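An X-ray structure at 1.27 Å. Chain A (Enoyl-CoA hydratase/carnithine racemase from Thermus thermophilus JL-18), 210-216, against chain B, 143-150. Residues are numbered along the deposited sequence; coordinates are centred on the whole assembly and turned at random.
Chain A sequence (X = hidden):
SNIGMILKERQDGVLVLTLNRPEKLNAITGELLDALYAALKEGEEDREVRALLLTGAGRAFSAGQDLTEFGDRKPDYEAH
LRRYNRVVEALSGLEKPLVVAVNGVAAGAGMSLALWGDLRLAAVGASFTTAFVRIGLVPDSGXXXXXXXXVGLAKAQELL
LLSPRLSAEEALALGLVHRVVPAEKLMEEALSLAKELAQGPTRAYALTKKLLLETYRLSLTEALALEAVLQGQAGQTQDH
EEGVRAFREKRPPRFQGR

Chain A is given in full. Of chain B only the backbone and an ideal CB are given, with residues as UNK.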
# COMPACT_ATOMS: atom_id res chain seq x y z
N LYS A 210 13.51 2.86 10.06
CA LYS A 210 12.66 3.78 10.82
C LYS A 210 11.75 4.55 9.88
O LYS A 210 10.56 4.71 10.17
CB LYS A 210 13.54 4.73 11.63
CG LYS A 210 14.34 4.11 12.76
CD LYS A 210 15.09 5.09 13.71
CE LYS A 210 16.19 4.32 14.45
NZ LYS A 210 15.65 3.19 15.29
N LEU A 211 12.30 5.05 8.78
CA LEU A 211 11.48 5.77 7.79
C LEU A 211 10.38 4.88 7.23
O LEU A 211 9.24 5.32 7.10
CB LEU A 211 12.36 6.28 6.67
CG LEU A 211 13.27 7.43 7.04
CD1 LEU A 211 14.29 7.63 5.92
CD2 LEU A 211 12.50 8.73 7.24
N LEU A 212 10.73 3.65 6.92
CA LEU A 212 9.72 2.72 6.39
C LEU A 212 8.66 2.42 7.41
O LEU A 212 7.48 2.36 7.03
CB LEU A 212 10.40 1.44 5.92
CG LEU A 212 11.26 1.57 4.65
CD1 LEU A 212 11.95 0.26 4.38
CD2 LEU A 212 10.41 2.03 3.47
N LEU A 213 9.00 2.25 8.66
CA LEU A 213 8.00 1.85 9.68
C LEU A 213 6.95 2.97 9.83
O LEU A 213 5.81 2.69 10.15
CB LEU A 213 8.68 1.55 11.01
CG LEU A 213 7.84 0.79 12.01
CD1 LEU A 213 7.60 -0.62 11.56
CD2 LEU A 213 8.46 0.80 13.38
N GLU A 214 7.36 4.22 9.64
CA GLU A 214 6.45 5.39 9.86
C GLU A 214 5.73 5.81 8.58
O GLU A 214 4.84 6.67 8.72
CB GLU A 214 7.23 6.59 10.37
CG GLU A 214 7.96 6.28 11.65
CD GLU A 214 8.05 7.42 12.62
OE1 GLU A 214 9.18 7.64 13.14
OE2 GLU A 214 6.94 7.95 12.97
N THR A 215 6.16 5.41 7.38
CA THR A 215 5.83 6.13 6.09
C THR A 215 4.32 6.31 5.95
O THR A 215 3.82 7.38 5.46
CB THR A 215 6.44 5.40 4.88
OG1 THR A 215 6.12 6.27 3.74
CG2 THR A 215 5.89 3.98 4.75
N TYR A 216 3.53 5.32 6.26
CA TYR A 216 2.11 5.42 5.86
C TYR A 216 1.31 6.40 6.73
O TYR A 216 0.31 6.93 6.25
CB TYR A 216 1.45 4.03 5.88
CG TYR A 216 2.02 3.09 4.84
CD1 TYR A 216 1.62 3.13 3.52
CD2 TYR A 216 3.03 2.21 5.18
CE1 TYR A 216 2.15 2.29 2.56
CE2 TYR A 216 3.58 1.38 4.24
CZ TYR A 216 3.11 1.38 2.94
OH TYR A 216 3.64 0.47 2.08
N UNK B 143 11.52 10.10 -1.19
CA UNK B 143 11.53 8.71 -1.69
C UNK B 143 11.00 7.78 -0.59
O UNK B 143 10.39 6.74 -0.94
CB UNK B 143 12.94 8.29 -2.12
N UNK B 144 11.22 8.08 0.71
CA UNK B 144 10.72 7.16 1.75
C UNK B 144 9.18 7.18 1.82
O UNK B 144 8.61 6.22 2.33
CB UNK B 144 11.31 7.53 3.11
N UNK B 145 8.58 8.26 1.38
CA UNK B 145 7.11 8.44 1.30
C UNK B 145 6.62 7.72 0.06
O UNK B 145 5.70 6.88 0.15
CB UNK B 145 6.72 9.92 1.26
N UNK B 146 7.16 8.07 -1.09
CA UNK B 146 6.62 7.56 -2.34
C UNK B 146 6.87 6.10 -2.58
O UNK B 146 5.97 5.40 -3.06
CB UNK B 146 7.20 8.36 -3.51
N UNK B 147 8.06 5.60 -2.28
CA UNK B 147 8.37 4.24 -2.77
C UNK B 147 7.47 3.17 -2.18
O UNK B 147 6.95 2.38 -2.99
CB UNK B 147 9.83 3.89 -2.46
N UNK B 148 7.23 3.12 -0.87
CA UNK B 148 6.34 2.08 -0.38
C UNK B 148 4.91 2.21 -0.92
O UNK B 148 4.25 1.19 -1.14
CB UNK B 148 6.32 2.11 1.15
N UNK B 149 4.44 3.45 -1.13
CA UNK B 149 3.08 3.64 -1.69
C UNK B 149 3.02 3.12 -3.14
O UNK B 149 1.99 2.56 -3.57
CB UNK B 149 2.68 5.12 -1.64
N UNK B 150 4.09 3.35 -3.93
CA UNK B 150 4.08 2.99 -5.36
C UNK B 150 4.32 1.50 -5.57
O UNK B 150 3.72 0.97 -6.52
CB UNK B 150 5.14 3.79 -6.12

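Position 143 begins the visible helical run of chain B. Nothing of the chain A stretch lies within 5.5 Å of its ideal CB, so this contact does not select a residue. It is L143(B), whose side chain is out of reach of the other stretch.

Position 144 points its CA-to-CB bond toward chain A. The ideal CB is already 3.9 Å from L211(A) CB, so there is little room straight ahead. Glycine, alanine, serine or another small residue would suit. The deposited residue is S144(B). Its CB packs 3.9 Å from L211(A) CB, and its OG is hydrogen-bonded elsewhere in the structure. Its backbone O accepts a hydrogen bond from T215(A) OG1 at 2.9 Å. This bond uses the backbone, so it does not call for a particular side chain.

Position 145 points sideways. T215(A) OG1 is 4.5 Å from the ideal CB, and a long side chain can run past the contact. Many residues would fit. F145(B), with chi1 in t, has little area covered by the other stretch. T215(A) OG1 comes 3.4 Å from F145(B) CA, so the approach is mainly to the backbone.

Position 146 points away and position 147 sideways. Neither ideal CB has an atom of the chain A stretch within 5.5 Å, and the contact sets no preference. They are L146(B) and L147(B).

Position 148 points toward chain A. Its ideal CB faces Y216(A) OH at 3.3 Å, T215(A) CG2 at 4.1 Å and L212(A) CD2 at 4.7 Å. A compact, mostly apolar residue is favoured: alanine, valine or proline. Phi is -64°, and the backbone N has no bond to the preceding turn, where the helix kinks. Both allow proline. P148(B) sets its CG 3.7 Å from L212(A) CD2 and 3.8 Å from T215(A) CG2. Its CB lies 3.9 Å from Y216(A) CZ. One water links the two residues, donating to P148(B) O at 3.2 Å and hydrogen-bonding Y216(A) OH at 2.6 Å.

Position 149 points sideways, with Y216(A) CE1 5.1 Å from the ideal CB. Farther off, T215(A) offers its backbone O and OG1. A long donor, arginine or lysine, could reach them; arginine can serve both at once. R149(B) turns its guanidinium back to T215(A). NH2 donates to T215(A) O at 2.7 Å, and NH1 to T215(A) OG1 at 2.8 Å. NH1 also donates to F145(B) O at 2.8 Å, tying the side chain to its own helix.

Position 150 is out of reach, so this contact leaves the choice open. It is L150(B).

Chain B 143-150: LSFLLPRL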
# COMPACT_ATOMS: atom_id res chain seq x y z
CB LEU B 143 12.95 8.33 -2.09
CG LEU B 143 13.08 6.94 -2.74
CD1 LEU B 143 12.24 6.86 -4.00
CD2 LEU B 143 14.54 6.68 -3.04
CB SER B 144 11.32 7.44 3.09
OG SER B 144 10.78 8.58 3.72
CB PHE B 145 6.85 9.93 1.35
CG PHE B 145 5.39 10.30 1.22
CD1 PHE B 145 4.83 10.51 -0.03
CD2 PHE B 145 4.59 10.56 2.31
CE1 PHE B 145 3.50 10.81 -0.18
CE2 PHE B 145 3.25 10.96 2.18
CZ PHE B 145 2.70 11.09 0.92
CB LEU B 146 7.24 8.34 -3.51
CG LEU B 146 6.71 9.74 -3.80
CD1 LEU B 146 7.49 10.29 -4.97
CD2 LEU B 146 5.23 9.73 -4.12
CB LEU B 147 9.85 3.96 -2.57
CG LEU B 147 10.34 2.70 -3.28
CD1 LEU B 147 10.18 2.84 -4.77
CD2 LEU B 147 11.81 2.50 -2.95
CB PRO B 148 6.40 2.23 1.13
CG PRO B 148 7.54 3.17 1.42
CD PRO B 148 7.81 3.95 0.21
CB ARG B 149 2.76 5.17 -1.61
CG ARG B 149 2.56 5.65 -0.16
CD ARG B 149 2.51 7.15 -0.04
NE ARG B 149 2.02 7.70 1.21
CZ ARG B 149 2.66 7.59 2.36
NH1 ARG B 149 3.90 7.11 2.34
NH2 ARG B 149 2.16 8.11 3.50
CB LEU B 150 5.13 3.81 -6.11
CG LEU B 150 4.88 5.31 -6.20
CD1 LEU B 150 6.09 5.98 -6.82
CD2 LEU B 150 3.63 5.61 -7.01
O HOH W 1 1.76 -0.06 0.35
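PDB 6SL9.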